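Local coordinates for TraI domain-containing protein (PDB 2IPQ) that is of unknown function, though its C-terminal domain, the part in this crystal, belongs to the TraI family of putative conjugal-transfer nickase/helicase proteins, at residues A[2-14]-A[70-82]. Residues are numbered along the deposited sequence; the frame is centred on the assembly and turned at random.
Sequences LSSTELGDLFWSW and EQVQAAFEKMRKH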
ATOM      1  N   LEU A   2     -17.293  10.242 -12.168  1.00 78.45           N
ATOM      2  CA  LEU A   2     -17.092   8.821 -11.727  1.00 78.18           C
ATOM      3  C   LEU A   2     -18.037   8.400 -10.601  1.00 77.31           C
ATOM      4  O   LEU A   2     -18.796   9.214 -10.075  1.00 78.31           O
ATOM      5  CB  LEU A   2     -15.639   8.595 -11.293  1.00 78.36           C
ATOM      6  CG  LEU A   2     -14.582   8.544 -12.401  1.00 79.45           C
ATOM      7  CD1 LEU A   2     -13.325   9.310 -11.980  1.00 82.56           C
ATOM      8  CD2 LEU A   2     -14.251   7.107 -12.765  1.00 77.65           C
ATOM      9  N   SER A   3     -17.982   7.123 -10.237  1.00 75.00           N
ATOM     10  CA  SER A   3     -18.853   6.580  -9.204  1.00 72.19           C
ATOM     11  C   SER A   3     -18.050   5.656  -8.293  1.00 70.53           C
ATOM     12  O   SER A   3     -16.989   5.165  -8.671  1.00 69.11           O
ATOM     13  CB  SER A   3     -20.022   5.810  -9.831  1.00 72.00           C
ATOM     14  OG  SER A   3     -19.596   4.583 -10.416  1.00 70.60           O
ATOM     15  N   SER A   4     -18.568   5.421  -7.095  1.00 68.79           N
ATOM     16  CA  SER A   4     -17.893   4.581  -6.116  1.00 67.21           C
ATOM     17  C   SER A   4     -17.344   3.282  -6.724  1.00 64.15           C
ATOM     18  O   SER A   4     -16.239   2.854  -6.396  1.00 64.00           O
ATOM     19  CB  SER A   4     -18.821   4.295  -4.923  1.00 68.03           C
ATOM     20  OG  SER A   4     -18.148   3.597  -3.880  1.00 70.28           O
ATOM     21  N   THR A   5     -18.110   2.655  -7.610  1.00 60.73           N
ATOM     22  CA  THR A   5     -17.632   1.453  -8.287  1.00 58.95           C
ATOM     23  C   THR A   5     -16.481   1.745  -9.252  1.00 56.88           C
ATOM     24  O   THR A   5     -15.468   1.055  -9.234  1.00 56.59           O
ATOM     25  CB  THR A   5     -18.760   0.716  -8.991  1.00 59.43           C
ATOM     26  OG1 THR A   5     -19.747   0.378  -8.012  1.00 64.35           O
ATOM     27  CG2 THR A   5     -18.243  -0.572  -9.636  1.00 59.36           C
ATOM     28  N   GLU A   6     -16.643   2.778 -10.075  1.00 54.15           N
ATOM     29  CA  GLU A   6     -15.676   3.119 -11.106  1.00 52.75           C
ATOM     30  C   GLU A   6     -14.374   3.621 -10.492  1.00 51.46           C
ATOM     31  O   GLU A   6     -13.278   3.218 -10.888  1.00 51.07           O
ATOM     32  CB  GLU A   6     -16.263   4.177 -12.048  1.00 52.47           C
ATOM     33  N   LEU A   7     -14.513   4.508  -9.521  1.00 49.89           N
ATOM     34  CA  LEU A   7     -13.398   5.059  -8.780  1.00 48.69           C
ATOM     35  C   LEU A   7     -12.583   3.979  -8.037  1.00 47.92           C
ATOM     36  O   LEU A   7     -11.361   3.964  -8.089  1.00 48.52           O
ATOM     37  CB  LEU A   7     -13.921   6.115  -7.804  1.00 48.92           C
ATOM     38  CG  LEU A   7     -12.892   6.910  -7.008  1.00 50.58           C
ATOM     39  CD1 LEU A   7     -11.859   7.479  -7.973  1.00 52.63           C
ATOM     40  CD2 LEU A   7     -13.572   8.009  -6.233  1.00 47.86           C
ATOM     41  N   GLY A   8     -13.273   3.085  -7.345  1.00 48.80           N
ATOM     42  CA  GLY A   8     -12.661   1.878  -6.796  1.00 48.17           C
ATOM     43  C   GLY A   8     -11.814   1.121  -7.809  1.00 48.25           C
ATOM     44  O   GLY A   8     -10.610   0.915  -7.573  1.00 47.82           O
ATOM     45  N   ASP A   9     -12.449   0.714  -8.921  1.00 45.53           N
ATOM     46  CA  ASP A   9     -11.778  -0.014 -10.005  1.00 46.74           C
ATOM     47  C   ASP A   9     -10.580   0.757 -10.607  1.00 46.59           C
ATOM     48  O   ASP A   9      -9.558   0.164 -10.934  1.00 44.56           O
ATOM     49  CB  ASP A   9     -12.759  -0.417 -11.102  1.00 44.85           C
ATOM     50  CG  ASP A   9     -13.655  -1.610 -10.699  1.00 50.56           C
ATOM     51  OD1 ASP A   9     -13.193  -2.462  -9.911  1.00 52.05           O
ATOM     52  OD2 ASP A   9     -14.824  -1.692 -11.175  1.00 43.71           O
ATOM     53  N   LEU A  10     -10.715   2.074 -10.733  1.00 46.03           N
ATOM     54  CA  LEU A  10      -9.641   2.923 -11.223  1.00 45.83           C
ATOM     55  C   LEU A  10      -8.470   2.876 -10.263  1.00 47.88           C
ATOM     56  O   LEU A  10      -7.322   2.672 -10.669  1.00 47.63           O
ATOM     57  CB  LEU A  10     -10.126   4.361 -11.310  1.00 46.95           C
ATOM     58  CG  LEU A  10      -9.731   5.191 -12.530  1.00 51.37           C
ATOM     59  CD1 LEU A  10     -10.016   6.654 -12.248  1.00 57.87           C
ATOM     60  CD2 LEU A  10      -8.270   4.980 -12.922  1.00 56.68           C
ATOM     61  N   PHE A  11      -8.747   3.078  -8.978  1.00 47.04           N
ATOM     62  CA  PHE A  11      -7.669   3.127  -8.028  1.00 46.30           C
ATOM     63  C   PHE A  11      -6.966   1.770  -7.939  1.00 48.36           C
ATOM     64  O   PHE A  11      -5.738   1.692  -7.871  1.00 47.91           O
ATOM     65  CB  PHE A  11      -8.148   3.535  -6.638  1.00 45.35           C
ATOM     66  CG  PHE A  11      -7.149   3.200  -5.567  1.00 47.67           C
ATOM     67  CD1 PHE A  11      -7.182   1.976  -4.925  1.00 50.52           C
ATOM     68  CD2 PHE A  11      -6.166   4.097  -5.225  1.00 45.64           C
ATOM     69  CE1 PHE A  11      -6.230   1.667  -3.938  1.00 52.36           C
ATOM     70  CE2 PHE A  11      -5.210   3.794  -4.244  1.00 49.19           C
ATOM     71  CZ  PHE A  11      -5.258   2.568  -3.600  1.00 45.66           C
ATOM     72  N   TRP A  12      -7.742   0.693  -7.930  1.00 48.39           N
ATOM     73  CA  TRP A  12      -7.169  -0.635  -7.739  1.00 47.35           C
ATOM     74  C   TRP A  12      -6.411  -1.066  -9.015  1.00 49.12           C
ATOM     75  O   TRP A  12      -5.320  -1.664  -8.957  1.00 47.85           O
ATOM     76  CB  TRP A  12      -8.295  -1.617  -7.415  1.00 49.55           C
ATOM     77  CG  TRP A  12      -7.873  -3.041  -7.483  1.00 51.68           C
ATOM     78  CD1 TRP A  12      -8.253  -3.960  -8.407  1.00 52.48           C
ATOM     79  CD2 TRP A  12      -6.989  -3.716  -6.576  1.00 50.42           C
ATOM     80  NE1 TRP A  12      -7.661  -5.169  -8.137  1.00 54.13           N
ATOM     81  CE2 TRP A  12      -6.874  -5.043  -7.021  1.00 52.08           C
ATOM     82  CE3 TRP A  12      -6.273  -3.317  -5.437  1.00 55.71           C
ATOM     83  CZ2 TRP A  12      -6.078  -5.986  -6.367  1.00 52.79           C
ATOM     84  CZ3 TRP A  12      -5.483  -4.248  -4.783  1.00 56.57           C
ATOM     85  CH2 TRP A  12      -5.391  -5.571  -5.252  1.00 55.96           C
ATOM     86  N   SER A  13      -6.999  -0.751 -10.167  1.00 44.28           N
ATOM     87  CA  SER A  13      -6.346  -0.945 -11.446  1.00 46.36           C
ATOM     88  C   SER A  13      -5.010  -0.195 -11.542  1.00 46.09           C
ATOM     89  O   SER A  13      -4.012  -0.731 -12.028  1.00 45.94           O
ATOM     90  CB  SER A  13      -7.288  -0.495 -12.573  1.00 43.84           C
ATOM     91  OG  SER A  13      -6.597  -0.488 -13.801  1.00 60.02           O
ATOM     92  N   TRP A  14      -4.989   1.054 -11.073  1.00 47.75           N
ATOM     93  CA  TRP A  14      -3.763   1.859 -11.047  1.00 48.10           C
ATOM     94  C   TRP A  14      -2.693   1.269 -10.117  1.00 48.66           C
ATOM     95  O   TRP A  14      -1.511   1.186 -10.470  1.00 50.20           O
ATOM     96  CB  TRP A  14      -4.100   3.307 -10.648  1.00 48.57           C
ATOM     97  CG  TRP A  14      -2.898   4.160 -10.217  1.00 46.49           C
ATOM     98  CD1 TRP A  14      -2.109   4.943 -11.017  1.00 49.85           C
ATOM     99  CD2 TRP A  14      -2.381   4.293  -8.888  1.00 50.03           C
ATOM    100  NE1 TRP A  14      -1.124   5.552 -10.264  1.00 52.83           N
ATOM    101  CE2 TRP A  14      -1.274   5.172  -8.952  1.00 53.99           C
ATOM    102  CE3 TRP A  14      -2.752   3.757  -7.640  1.00 50.43           C
ATOM    103  CZ2 TRP A  14      -0.531   5.529  -7.817  1.00 50.92           C
ATOM    104  CZ3 TRP A  14      -2.012   4.107  -6.520  1.00 52.19           C
ATOM    105  CH2 TRP A  14      -0.911   4.993  -6.618  1.00 50.05           C
ATOM    106  N   GLU A  70     -11.014  10.902   0.818  1.00 52.57           N
ATOM    107  CA  GLU A  70     -12.095  10.185   1.469  1.00 53.38           C
ATOM    108  C   GLU A  70     -12.879   9.309   0.468  1.00 51.17           C
ATOM    109  O   GLU A  70     -13.161   8.150   0.764  1.00 49.20           O
ATOM    110  CB  GLU A  70     -13.025  11.183   2.191  1.00 53.78           C
ATOM    111  CG  GLU A  70     -13.586  10.718   3.563  1.00 58.32           C
ATOM    112  CD  GLU A  70     -14.707  11.644   4.126  1.00 58.53           C
ATOM    113  OE1 GLU A  70     -14.539  12.206   5.241  1.00 63.90           O
ATOM    114  OE2 GLU A  70     -15.758  11.810   3.461  1.00 63.57           O
ATOM    115  N   GLN A  71     -13.224   9.874  -0.703  1.00 50.84           N
ATOM    116  CA  GLN A  71     -13.941   9.167  -1.794  1.00 49.03           C
ATOM    117  C   GLN A  71     -13.210   7.911  -2.273  1.00 47.45           C
ATOM    118  O   GLN A  71     -13.743   6.811  -2.222  1.00 47.53           O
ATOM    119  CB  GLN A  71     -14.122  10.084  -2.998  1.00 47.59           C
ATOM    120  CG  GLN A  71     -15.565  10.409  -3.344  1.00 58.52           C
ATOM    121  CD  GLN A  71     -15.986  11.769  -2.810  1.00 67.20           C
ATOM    122  OE1 GLN A  71     -16.851  12.435  -3.381  1.00 68.34           O
ATOM    123  NE2 GLN A  71     -15.369  12.190  -1.700  1.00 69.18           N
ATOM    124  N   VAL A  72     -11.981   8.089  -2.737  1.00 46.78           N
ATOM    125  CA  VAL A  72     -11.171   6.973  -3.210  1.00 48.79           C
ATOM    126  C   VAL A  72     -10.984   5.878  -2.158  1.00 47.72           C
ATOM    127  O   VAL A  72     -11.156   4.705  -2.467  1.00 47.96           O
ATOM    128  CB  VAL A  72      -9.774   7.436  -3.685  1.00 48.98           C
ATOM    129  CG1 VAL A  72      -9.073   6.295  -4.392  1.00 51.51           C
ATOM    130  CG2 VAL A  72      -9.915   8.604  -4.623  1.00 48.31           C
ATOM    131  N   GLN A  73     -10.632   6.262  -0.933  1.00 44.68           N
ATOM    132  CA  GLN A  73     -10.513   5.303   0.163  1.00 45.99           C
ATOM    133  C   GLN A  73     -11.790   4.503   0.445  1.00 46.16           C
ATOM    134  O   GLN A  73     -11.751   3.270   0.536  1.00 45.42           O
ATOM    135  CB  GLN A  73     -10.041   5.991   1.436  1.00 44.88           C
ATOM    136  CG  GLN A  73     -10.086   5.100   2.671  1.00 49.05           C
ATOM    137  CD  GLN A  73      -9.190   5.634   3.769  1.00 56.39           C
ATOM    138  OE1 GLN A  73      -8.907   6.829   3.808  1.00 60.21           O
ATOM    139  NE2 GLN A  73      -8.728   4.756   4.655  1.00 55.27           N
ATOM    140  N   ALA A  74     -12.921   5.198   0.577  1.00 44.91           N
ATOM    141  CA  ALA A  74     -14.195   4.525   0.679  1.00 46.49           C
ATOM    142  C   ALA A  74     -14.441   3.587  -0.520  1.00 47.26           C
ATOM    143  O   ALA A  74     -14.907   2.437  -0.361  1.00 47.21           O
ATOM    144  CB  ALA A  74     -15.355   5.550   0.821  1.00 45.67           C
ATOM    145  N   ALA A  75     -14.151   4.074  -1.721  1.00 44.58           N
ATOM    146  CA  ALA A  75     -14.411   3.257  -2.897  1.00 44.44           C
ATOM    147  C   ALA A  75     -13.464   2.051  -2.850  1.00 43.79           C
ATOM    148  O   ALA A  75     -13.858   0.914  -3.109  1.00 46.71           O
ATOM    149  CB  ALA A  75     -14.248   4.056  -4.172  1.00 39.46           C
ATOM    150  N   PHE A  76     -12.218   2.288  -2.507  1.00 44.03           N
ATOM    151  CA  PHE A  76     -11.272   1.172  -2.402  1.00 45.10           C
ATOM    152  C   PHE A  76     -11.728   0.112  -1.393  1.00 46.04           C
ATOM    153  O   PHE A  76     -11.691  -1.069  -1.693  1.00 43.96           O
ATOM    154  CB  PHE A  76      -9.894   1.656  -2.000  1.00 43.72           C
ATOM    155  CG  PHE A  76      -8.940   0.534  -1.682  1.00 45.21           C
ATOM    156  CD1 PHE A  76      -8.604  -0.405  -2.660  1.00 44.91           C
ATOM    157  CD2 PHE A  76      -8.391   0.411  -0.407  1.00 46.88           C
ATOM    158  CE1 PHE A  76      -7.724  -1.446  -2.374  1.00 45.89           C
ATOM    159  CE2 PHE A  76      -7.509  -0.642  -0.099  1.00 43.63           C
ATOM    160  CZ  PHE A  76      -7.176  -1.559  -1.090  1.00 45.19           C
ATOM    161  N   GLU A  77     -12.133   0.529  -0.196  1.00 46.54           N
ATOM    162  CA  GLU A  77     -12.465  -0.452   0.846  1.00 51.58           C
ATOM    163  C   GLU A  77     -13.646  -1.329   0.493  1.00 51.62           C
ATOM    164  O   GLU A  77     -13.731  -2.480   0.939  1.00 52.81           O
ATOM    165  CB  GLU A  77     -12.727   0.223   2.184  1.00 51.71           C
ATOM    166  CG  GLU A  77     -11.454   0.641   2.936  1.00 53.23           C
ATOM    167  CD  GLU A  77     -11.770   1.064   4.364  1.00 59.48           C
ATOM    168  OE1 GLU A  77     -12.979   1.075   4.717  1.00 65.20           O
ATOM    169  OE2 GLU A  77     -10.833   1.378   5.126  1.00 59.19           O
ATOM    170  N   LYS A  78     -14.560  -0.786  -0.308  1.00 53.63           N
ATOM    171  CA  LYS A  78     -15.766  -1.510  -0.708  1.00 54.29           C
ATOM    172  C   LYS A  78     -15.424  -2.733  -1.556  1.00 54.93           C
ATOM    173  O   LYS A  78     -16.247  -3.610  -1.750  1.00 53.87           O
ATOM    174  CB  LYS A  78     -16.735  -0.578  -1.444  1.00 53.36           C
ATOM    175  CG  LYS A  78     -17.538   0.309  -0.483  1.00 57.70           C
ATOM    176  CD  LYS A  78     -18.225   1.501  -1.161  1.00 58.13           C
ATOM    177  CE  LYS A  78     -19.485   1.938  -0.375  1.00 69.89           C
ATOM    178  NZ  LYS A  78     -19.151   2.732   0.864  1.00 71.24           N
HETATM  179  N   MSE A  79     -14.194  -2.796  -2.055  1.00 56.08           N
HETATM  180  CA  MSE A  79     -13.816  -3.880  -2.936  1.00 58.81           C
HETATM  181  C   MSE A  79     -13.224  -5.058  -2.196  1.00 53.98           C
HETATM  182  O   MSE A  79     -13.145  -6.168  -2.742  1.00 51.76           O
HETATM  183  CB  MSE A  79     -12.830  -3.391  -3.964  1.00 57.76           C
HETATM  184  CG  MSE A  79     -13.390  -2.317  -4.858  1.00 65.10           C
HETATM  185 SE   MSE A  79     -11.868  -1.665  -5.839  1.00 77.58          SE
HETATM  186  CE  MSE A  79     -11.998  -2.999  -7.342  1.00 69.63           C
ATOM    187  N   ARG A  80     -12.809  -4.822  -0.957  1.00 50.02           N
ATOM    188  CA  ARG A  80     -12.427  -5.924  -0.092  1.00 48.55           C
ATOM    189  C   ARG A  80     -11.210  -6.668  -0.653  1.00 46.69           C
ATOM    190  O   ARG A  80     -11.203  -7.881  -0.716  1.00 46.91           O
ATOM    191  CB  ARG A  80     -13.606  -6.895   0.037  1.00 45.79           C
ATOM    192  CG  ARG A  80     -14.895  -6.174   0.343  1.00 48.28           C
ATOM    193  CD  ARG A  80     -15.929  -7.119   0.997  1.00 49.96           C
ATOM    194  NE  ARG A  80     -17.195  -6.357   1.227  1.00 51.23           N
ATOM    195  CZ  ARG A  80     -17.647  -6.131   2.468  1.00 50.73           C
ATOM    196  NH1 ARG A  80     -18.812  -5.442   2.598  1.00 52.80           N
ATOM    197  NH2 ARG A  80     -16.938  -6.612   3.584  1.00 48.45           N
ATOM    198  N   LYS A  81     -10.182  -5.939  -1.059  1.00 46.55           N
ATOM    199  CA  LYS A  81      -8.914  -6.577  -1.426  1.00 45.79           C
ATOM    200  C   LYS A  81      -7.941  -6.605  -0.249  1.00 46.14           C
ATOM    201  O   LYS A  81      -7.002  -7.426  -0.214  1.00 48.28           O
ATOM    202  CB  LYS A  81      -8.262  -5.849  -2.612  1.00 45.49           C
ATOM    203  CG  LYS A  81      -9.196  -5.529  -3.767  1.00 39.40           C
ATOM    204  CD  LYS A  81      -9.643  -6.802  -4.458  1.00 44.48           C
ATOM    205  CE  LYS A  81      -9.648  -6.623  -5.937  1.00 42.69           C
ATOM    206  NZ  LYS A  81     -10.521  -7.629  -6.561  1.00 51.16           N
ATOM    207  N   HIS A  82      -8.157  -5.705   0.707  1.00 44.60           N
ATOM    208  CA  HIS A  82      -7.232  -5.538   1.822  1.00 42.63           C
ATOM    209  C   HIS A  82      -7.434  -6.661   2.839  1.00 44.97           C
ATOM    210  O   HIS A  82      -8.523  -7.253   2.955  1.00 38.67           O
ATOM    211  CB  HIS A  82      -7.366  -4.151   2.470  1.00 42.84           C
ATOM    212  CG  HIS A  82      -8.743  -3.829   2.974  1.00 42.20           C
ATOM    213  ND1 HIS A  82      -9.809  -3.570   2.134  1.00 44.05           N
ATOM    214  CD2 HIS A  82      -9.225  -3.714   4.235  1.00 42.69           C
ATOM    215  CE1 HIS A  82     -10.888  -3.320   2.860  1.00 50.15           C
ATOM    216  NE2 HIS A  82     -10.561  -3.406   4.137  1.00 47.73           N
TER
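The indole of W12 carries the K81 side chain over one face: CE of K81 stands 3.6 Å from the centroid of the five-membered ring, 28° off its normal, a CH-pi contact, and is nearest to the rim at NE1. Bends at chi2 and chi3 fold the K81 chain along the indole, with CB over the CZ3/CH2 end and CE over the NE1/CE2 end. F76 is met on two sides. F11 turns an edge toward its face in an offset edge-to-face pair, CE1 of F11 leading, centroids 5.0 Å apart and planes at 64°. CE3 of W12 comes in at the edge of F76, near the ring plane, 3.9 Å from F76 CE1. Both F11 and W12 hold CG anti to the backbone N, which swings the two rings from successive helix positions onto the 70-82 segment. Beside W12, SE of selenomethionine M79 approaches the five-membered ring obliquely at 5.3 Å from its centroid, a Met-aromatic contact, and also lies 3.4 Å from the carbonyl O of G8.

G8 and A75 form the closest CA pair, 4.5 Å apart; having no side chain, G8 lets A75 O and M79 SE close in on its CA. Here helix 4-14 and helix 70-77 cross almost perpendicularly, at -86°, with the A75 methyl set against S4 O and G8 N. This is consistent with the crossed helices of a helix-turn-helix-type domain, the broader group to which the TraI C-terminal family is assigned. One residue before G8, L7 sets CD1 against V72 CG2, and V72 CG1 touches F11 CB.

The apolar core continues into helix 46-54, where F48 meets both F11 and V72. Residues E117 and I118 of helix 115-118 touch W12, and Y111 of strand 105-114 meets F76 edge-to-face, tying the crossed helices to the antiparallel sheet.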